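Local coordinates for protein glypican-1 (Homo sapiens, PDB 4YWT) that carries heparan sulfate chains at the cell surface and, through them, binds collagen and takes part in Schwann cell myelination, at residues G64-T69 / A256-V261; A212-V217 / T300-G305. The protein carries 3 engineered substitutions. All blocks are in the same frame, centred on the assembly; numbering follows the deposited sequence.

Interaction 1. Residues G64-T69 / A256-V261; sequences GYTCCT and AHCLGV
Cys68 and Cys258 are joined by a disulfide, SG to SG 2.0 Å, with a chi3 of -81°. It is one of the disulfides that tie together the cysteine-rich end of glypican-1. The two half-cystines have nearly the same first torsion. Each SG lies anti to its own carbonyl carbon (chi1 -72° in Cys68, -71° in Cys258), which turns the two sulfurs to each other. Hydrogen bonds lie beside the covalent link. The carbonyl oxygen of Cys258 accepts two of them. Cys67 N approaches it in the carbonyl plane, on a lone pair, at 3.2 Å from Cys258 O. Thr66 OG1 comes from above that plane, 2.8 Å from Cys258 O. The same hydroxyl oxygen accepts from Cys68 N at 2.8 Å, which makes an ST turn. Thr66 OG1 is therefore both donor and acceptor, and this should fix its rotation. Cys258 ends its short helix in a Schellman motif: Val261 N bonds to Ala256 O, Gly260 N bonds to His257 O, and Gly260, with positive phi, is the C-prime residue. Next to these bonds, Cys67 turns to a different partner and forms a disulfide with Cys31. Leu76 of helix 70-129 packs on both Cys68 and Cys258. Helix 32-39 meets Cys67 through Val34, and Trp415 of strand 414-415 touches Leu259.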
ATOM      1  N   GLY A  64       9.450 -45.857   1.666  1.00 75.40           N
ATOM      2  CA  GLY A  64      10.395 -46.469   2.577  1.00 72.94           C
ATOM      3  C   GLY A  64       9.607 -46.815   3.822  1.00 72.15           C
ATOM      4  O   GLY A  64       8.417 -46.513   3.896  1.00 69.90           O
ATOM      5  N   TYR A  65      10.251 -47.437   4.802  1.00 68.94           N
ATOM      6  CA  TYR A  65       9.532 -47.889   5.986  1.00 70.59           C
ATOM      7  C   TYR A  65       8.998 -46.710   6.791  1.00 61.71           C
ATOM      8  O   TYR A  65       9.739 -45.792   7.146  1.00 60.41           O
ATOM      9  CB  TYR A  65      10.431 -48.782   6.838  1.00 64.02           C
ATOM     10  CG  TYR A  65      10.642 -50.132   6.199  1.00 65.41           C
ATOM     11  CD1 TYR A  65       9.598 -51.039   6.098  1.00 67.12           C
ATOM     12  CD2 TYR A  65      11.873 -50.486   5.664  1.00 66.95           C
ATOM     13  CE1 TYR A  65       9.775 -52.271   5.502  1.00 68.48           C
ATOM     14  CE2 TYR A  65      12.061 -51.716   5.063  1.00 69.41           C
ATOM     15  CZ  TYR A  65      11.008 -52.605   4.986  1.00 68.09           C
ATOM     16  OH  TYR A  65      11.185 -53.833   4.392  1.00 83.12           O
ATOM     17  N   THR A  66       7.699 -46.751   7.071  1.00 62.56           N
ATOM     18  CA  THR A  66       6.989 -45.593   7.595  1.00 67.60           C
ATOM     19  C   THR A  66       6.023 -45.932   8.724  1.00 69.18           C
ATOM     20  O   THR A  66       5.560 -47.065   8.846  1.00 65.52           O
ATOM     21  CB  THR A  66       6.193 -44.891   6.477  1.00 69.46           C
ATOM     22  OG1 THR A  66       5.407 -43.832   7.039  1.00 73.82           O
ATOM     23  CG2 THR A  66       5.272 -45.882   5.781  1.00 61.84           C
ATOM     24  N   CYS A  67       5.736 -44.934   9.555  1.00 68.82           N
ATOM     25  CA  CYS A  67       4.720 -45.053  10.593  1.00 64.64           C
ATOM     26  C   CYS A  67       3.381 -44.493  10.125  1.00 64.70           C
ATOM     27  O   CYS A  67       2.422 -44.440  10.892  1.00 66.72           O
ATOM     28  CB  CYS A  67       5.167 -44.341  11.869  1.00 64.58           C
ATOM     29  SG  CYS A  67       6.439 -45.226  12.789  1.00110.62           S
ATOM     30  N   CYS A  68       3.326 -44.059   8.870  1.00 64.88           N
ATOM     31  CA  CYS A  68       2.126 -43.426   8.335  1.00 64.63           C
ATOM     32  C   CYS A  68       1.333 -44.342   7.408  1.00 71.78           C
ATOM     33  O   CYS A  68       1.903 -45.036   6.566  1.00 72.50           O
ATOM     34  CB  CYS A  68       2.494 -42.142   7.586  1.00 59.98           C
ATOM     35  SG  CYS A  68       3.009 -40.772   8.645  1.00 81.47           S
ATOM     36  N   THR A  69       0.013 -44.336   7.572  1.00 74.60           N
ATOM     37  CA  THR A  69      -0.876 -45.016   6.640  1.00 78.88           C
ATOM     38  C   THR A  69      -1.396 -44.006   5.626  1.00 77.48           C
ATOM     39  O   THR A  69      -1.038 -42.829   5.679  1.00 78.73           O
ATOM     40  CB  THR A  69      -2.058 -45.698   7.360  1.00 75.91           C
ATOM     41  OG1 THR A  69      -2.880 -44.707   7.988  1.00 68.08           O
ATOM     42  CG2 THR A  69      -1.553 -46.680   8.407  1.00 74.69           C
ATOM     43  N   ALA A 256       9.069 -36.016   7.496  1.00 49.03           N
ATOM     44  CA  ALA A 256      10.081 -36.317   8.499  1.00 59.92           C
ATOM     45  C   ALA A 256       9.482 -37.239   9.551  1.00 59.53           C
ATOM     46  O   ALA A 256      10.107 -38.211   9.978  1.00 53.13           O
ATOM     47  CB  ALA A 256      10.605 -35.041   9.136  1.00 48.89           C
ATOM     48  N   HIS A 257       8.257 -36.925   9.957  1.00 55.18           N
ATOM     49  CA  HIS A 257       7.527 -37.733  10.922  1.00 55.52           C
ATOM     50  C   HIS A 257       7.292 -39.136  10.376  1.00 58.60           C
ATOM     51  O   HIS A 257       7.545 -40.130  11.056  1.00 60.06           O
ATOM     52  CB  HIS A 257       6.188 -37.080  11.279  1.00 57.30           C
ATOM     53  CG  HIS A 257       6.316 -35.735  11.926  1.00 60.78           C
ATOM     54  ND1 HIS A 257       7.205 -34.775  11.490  1.00 63.55           N
ATOM     55  CD2 HIS A 257       5.661 -35.188  12.977  1.00 63.92           C
ATOM     56  CE1 HIS A 257       7.093 -33.698  12.246  1.00 63.92           C
ATOM     57  NE2 HIS A 257       6.164 -33.922  13.157  1.00 66.57           N
ATOM     58  N   CYS A 258       6.817 -39.206   9.137  1.00 57.25           N
ATOM     59  CA  CYS A 258       6.469 -40.480   8.522  1.00 62.77           C
ATOM     60  C   CYS A 258       7.684 -41.376   8.293  1.00 62.13           C
ATOM     61  O   CYS A 258       7.576 -42.597   8.374  1.00 67.20           O
ATOM     62  CB  CYS A 258       5.740 -40.245   7.197  1.00 63.46           C
ATOM     63  SG  CYS A 258       4.068 -39.585   7.381  1.00 61.44           S
ATOM     64  N   LEU A 259       8.837 -40.776   8.015  1.00 61.65           N
ATOM     65  CA  LEU A 259      10.034 -41.557   7.715  1.00 58.21           C
ATOM     66  C   LEU A 259      10.897 -41.812   8.948  1.00 65.70           C
ATOM     67  O   LEU A 259      12.071 -42.161   8.830  1.00 70.41           O
ATOM     68  CB  LEU A 259      10.867 -40.868   6.633  1.00 56.92           C
ATOM     69  CG  LEU A 259      10.230 -40.785   5.244  1.00 60.66           C
ATOM     70  CD1 LEU A 259      11.282 -40.463   4.195  1.00 60.62           C
ATOM     71  CD2 LEU A 259       9.497 -42.075   4.898  1.00 63.94           C
ATOM     72  N   GLY A 260      10.316 -41.632  10.128  1.00 70.21           N
ATOM     73  CA  GLY A 260      10.968 -42.045  11.356  1.00 73.61           C
ATOM     74  C   GLY A 260      11.790 -41.004  12.094  1.00 74.60           C
ATOM     75  O   GLY A 260      12.541 -41.347  13.008  1.00 79.22           O
ATOM     76  N   VAL A 261      11.655 -39.738  11.713  1.00 74.89           N
ATOM     77  CA  VAL A 261      12.377 -38.668  12.396  1.00 70.67           C
ATOM     78  C   VAL A 261      11.486 -37.456  12.680  1.00 69.77           C
ATOM     79  O   VAL A 261      11.684 -36.384  12.109  1.00 71.37           O
ATOM     80  CB  VAL A 261      13.617 -38.220  11.582  1.00 67.25           C
ATOM     81  CG1 VAL A 261      14.769 -39.188  11.796  1.00 67.68           C
ATOM     82  CG2 VAL A 261      13.283 -38.112  10.099  1.00 66.62           C
TER

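Interaction 2. Residues A212-V217 / T300-G305; sequences ATRAFV and TDKFWG
Ala215 and Phe303 bring the two backbones closest, with their CA atoms 4.7 Å apart. Here one turn of helix 204-236, in the elongated, mainly helical body of glypican-1, packs against the loop that follows helix 286-299. Within 300-305 the chain is still turned on itself, with Phe303 N bonded to Thr300 O. The small side chain of Ala215 is consistent with the close approach: its CA lies 3.7 Å from Lys302 O, and its CB lies 4.0 Å from Phe303 O. Arg214 carries most of the side-chain contact. Its CG is anti to the backbone N (chi1 163°), and the chain then bends at chi3 (48°), bringing the guanidinium over the loop backbone. The Arg214 and Lys302 side chains cross at about a right angle, touching through aliphatic carbons, with CG of Arg214 3.8 Å from CB of Lys302. Their charged ends do not meet, and Lys302 makes a cation-pi contact with Tyr470. Phe303 points away from the helical turn. CA of Thr300 sits over the centre of one face of its ring, and the ring meets Phe110 edge-to-face. The Trp304 side chain also starts away from the helix and packs on Leu374 and Val378 of helix 373-387. The guanidinium has Lys302 O at its edge and Trp304 O and Gly305 over one face. Arg214 NH2 lies 2.9 Å from Trp304 O, but the angle is too poor for a hydrogen bond. The bond that does form runs from Arg214 NH2 to Lys302 O, 2.6 Å long. The acceptor lies in the guanidinium plane, while the donor stands 45° out of the carbonyl plane.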
ATOM      1  N   ALA A 212      -1.344  24.836  -5.062  1.00 31.87           N
ATOM      2  CA  ALA A 212      -2.516  23.970  -4.987  1.00 34.25           C
ATOM      3  C   ALA A 212      -2.464  22.898  -6.070  1.00 34.91           C
ATOM      4  O   ALA A 212      -2.750  21.723  -5.805  1.00 37.49           O
ATOM      5  CB  ALA A 212      -3.794  24.779  -5.102  1.00 25.63           C
ATOM      6  N   THR A 213      -2.092  23.309  -7.281  1.00 35.12           N
ATOM      7  CA  THR A 213      -1.992  22.387  -8.408  1.00 37.31           C
ATOM      8  C   THR A 213      -1.056  21.225  -8.095  1.00 40.51           C
ATOM      9  O   THR A 213      -1.409  20.066  -8.307  1.00 32.54           O
ATOM     10  CB  THR A 213      -1.499  23.093  -9.682  1.00 38.98           C
ATOM     11  OG1 THR A 213      -2.470  24.064 -10.097  1.00 49.74           O
ATOM     12  CG2 THR A 213      -1.292  22.086 -10.801  1.00 44.20           C
ATOM     13  N   ARG A 214       0.130  21.534  -7.583  1.00 30.37           N
ATOM     14  CA  ARG A 214       1.081  20.489  -7.210  1.00 37.45           C
ATOM     15  C   ARG A 214       0.578  19.629  -6.040  1.00 37.35           C
ATOM     16  O   ARG A 214       0.427  18.399  -6.154  1.00 33.90           O
ATOM     17  CB  ARG A 214       2.432  21.117  -6.859  1.00 34.71           C
ATOM     18  CG  ARG A 214       3.360  20.210  -6.071  1.00 32.28           C
ATOM     19  CD  ARG A 214       4.679  20.901  -5.750  1.00 27.30           C
ATOM     20  NE  ARG A 214       4.491  22.240  -5.196  1.00 29.05           N
ATOM     21  CZ  ARG A 214       4.066  22.493  -3.961  1.00 36.18           C
ATOM     22  NH1 ARG A 214       3.931  23.747  -3.553  1.00 41.99           N
ATOM     23  NH2 ARG A 214       3.766  21.498  -3.137  1.00 31.09           N
ATOM     24  N   ALA A 215       0.299  20.296  -4.925  1.00 29.93           N
ATOM     25  CA  ALA A 215       0.028  19.628  -3.658  1.00 33.50           C
ATOM     26  C   ALA A 215      -1.242  18.779  -3.657  1.00 34.88           C
ATOM     27  O   ALA A 215      -1.258  17.696  -3.070  1.00 26.00           O
ATOM     28  CB  ALA A 215      -0.042  20.656  -2.540  1.00 27.33           C
ATOM     29  N   PHE A 216      -2.306  19.258  -4.297  1.00 26.56           N
ATOM     30  CA  PHE A 216      -3.572  18.532  -4.230  1.00 29.71           C
ATOM     31  C   PHE A 216      -3.558  17.257  -5.077  1.00 32.48           C
ATOM     32  O   PHE A 216      -4.063  16.212  -4.646  1.00 39.20           O
ATOM     33  CB  PHE A 216      -4.734  19.442  -4.635  1.00 30.44           C
ATOM     34  CG  PHE A 216      -5.252  20.288  -3.505  1.00 32.16           C
ATOM     35  CD1 PHE A 216      -6.166  19.773  -2.600  1.00 36.69           C
ATOM     36  CD2 PHE A 216      -4.812  21.592  -3.335  1.00 27.17           C
ATOM     37  CE1 PHE A 216      -6.641  20.543  -1.554  1.00 35.46           C
ATOM     38  CE2 PHE A 216      -5.282  22.367  -2.291  1.00 24.32           C
ATOM     39  CZ  PHE A 216      -6.198  21.842  -1.398  1.00 36.56           C
ATOM     40  N   VAL A 217      -2.964  17.326  -6.265  1.00 31.12           N
ATOM     41  CA  VAL A 217      -2.843  16.131  -7.091  1.00 36.79           C
ATOM     42  C   VAL A 217      -1.817  15.187  -6.463  1.00 30.66           C
ATOM     43  O   VAL A 217      -1.951  13.964  -6.565  1.00 23.57           O
ATOM     44  CB  VAL A 217      -2.458  16.458  -8.560  1.00 39.34           C
ATOM     45  CG1 VAL A 217      -1.036  16.985  -8.661  1.00 40.28           C
ATOM     46  CG2 VAL A 217      -2.631  15.227  -9.441  1.00 38.24           C
ATOM     47  N   THR A 300       5.474  12.185  -2.097  1.00 28.40           N
ATOM     48  CA  THR A 300       5.288  12.878  -0.822  1.00 31.94           C
ATOM     49  C   THR A 300       6.083  14.178  -0.745  1.00 29.04           C
ATOM     50  O   THR A 300       5.737  15.078   0.019  1.00 25.35           O
ATOM     51  CB  THR A 300       5.685  11.986   0.374  1.00 31.73           C
ATOM     52  OG1 THR A 300       7.082  11.677   0.305  1.00 34.13           O
ATOM     53  CG2 THR A 300       4.878  10.701   0.371  1.00 23.26           C
ATOM     54  N   ASP A 301       7.146  14.274  -1.536  1.00 39.11           N
ATOM     55  CA  ASP A 301       7.959  15.484  -1.577  1.00 34.55           C
ATOM     56  C   ASP A 301       7.153  16.666  -2.107  1.00 34.41           C
ATOM     57  O   ASP A 301       7.382  17.814  -1.720  1.00 27.32           O
ATOM     58  CB  ASP A 301       9.203  15.271  -2.445  1.00 35.15           C
ATOM     59  CG  ASP A 301      10.214  14.342  -1.801  1.00 47.22           C
ATOM     60  OD1 ASP A 301      10.207  14.219  -0.558  1.00 47.86           O
ATOM     61  OD2 ASP A 301      11.018  13.737  -2.538  1.00 50.03           O
ATOM     62  N   LYS A 302       6.199  16.367  -2.984  1.00 29.07           N
ATOM     63  CA  LYS A 302       5.407  17.395  -3.652  1.00 33.31           C
ATOM     64  C   LYS A 302       4.327  17.985  -2.753  1.00 36.14           C
ATOM     65  O   LYS A 302       3.612  18.900  -3.160  1.00 34.27           O
ATOM     66  CB  LYS A 302       4.768  16.828  -4.923  1.00 26.56           C
ATOM     67  CG  LYS A 302       5.773  16.410  -5.978  1.00 25.25           C
ATOM     68  CD  LYS A 302       6.782  17.518  -6.234  1.00 39.98           C
ATOM     69  CE  LYS A 302       7.580  17.263  -7.502  1.00 46.67           C
ATOM     70  NZ  LYS A 302       8.486  18.402  -7.817  1.00 49.64           N
ATOM     71  N   PHE A 303       4.209  17.467  -1.534  1.00 29.17           N
ATOM     72  CA  PHE A 303       3.236  17.994  -0.581  1.00 27.49           C
ATOM     73  C   PHE A 303       3.618  19.412  -0.167  1.00 33.13           C
ATOM     74  O   PHE A 303       2.766  20.207   0.231  1.00 30.16           O
ATOM     75  CB  PHE A 303       3.127  17.090   0.653  1.00 29.57           C
ATOM     76  CG  PHE A 303       2.521  15.737   0.371  1.00 36.34           C
ATOM     77  CD1 PHE A 303       2.007  15.429  -0.881  1.00 34.26           C
ATOM     78  CD2 PHE A 303       2.463  14.774   1.367  1.00 34.91           C
ATOM     79  CE1 PHE A 303       1.454  14.187  -1.134  1.00 32.40           C
ATOM     80  CE2 PHE A 303       1.909  13.530   1.120  1.00 34.69           C
ATOM     81  CZ  PHE A 303       1.404  13.236  -0.131  1.00 32.94           C
ATOM     82  N   TRP A 304       4.908  19.723  -0.267  1.00 35.53           N
ATOM     83  CA  TRP A 304       5.407  21.059   0.038  1.00 36.56           C
ATOM     84  C   TRP A 304       6.131  21.672  -1.153  1.00 43.80           C
ATOM     85  O   TRP A 304       6.447  20.985  -2.125  1.00 43.09           O
ATOM     86  CB  TRP A 304       6.358  21.030   1.233  1.00 29.69           C
ATOM     87  CG  TRP A 304       5.792  20.419   2.467  1.00 33.11           C
ATOM     88  CD1 TRP A 304       5.128  21.062   3.471  1.00 33.81           C
ATOM     89  CD2 TRP A 304       5.855  19.041   2.843  1.00 31.86           C
ATOM     90  NE1 TRP A 304       4.768  20.165   4.449  1.00 34.93           N
ATOM     91  CE2 TRP A 304       5.204  18.917   4.087  1.00 35.16           C
ATOM     92  CE3 TRP A 304       6.398  17.898   2.249  1.00 31.27           C
ATOM     93  CZ2 TRP A 304       5.082  17.696   4.745  1.00 30.65           C
ATOM     94  CZ3 TRP A 304       6.274  16.685   2.904  1.00 32.07           C
ATOM     95  CH2 TRP A 304       5.620  16.594   4.138  1.00 31.10           C
ATOM     96  N   GLY A 305       6.392  22.971  -1.062  1.00 45.35           N
ATOM     97  CA  GLY A 305       7.226  23.656  -2.030  1.00 45.48           C
ATOM     98  C   GLY A 305       8.669  23.656  -1.561  1.00 50.41           C
ATOM     99  O   GLY A 305       8.999  23.039  -0.548  1.00 48.81           O
TER

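Interactions 1 and 2 lie on opposite sides of the chain's centre. Their own centres are 63 Å apart, and their nearest atoms about 46 Å, so they do not touch. Along the chain the segments alternate: 64-69, 212-217, 256-261, 300-305. The chain thus passes from the region of interaction 1 to that of interaction 2, back, and out again. Helix 70-129 relates to both, starting just after 64-69 and reaching interaction 2 through Phe110. Interaction 1 is a covalent tie in the disulfide-rich end; interaction 2 is noncovalent helix-loop packing nearer the middle. Because the chain runs back and forth along the long axis, segments distant in sequence are joined at two well-separated levels of the elongated fold.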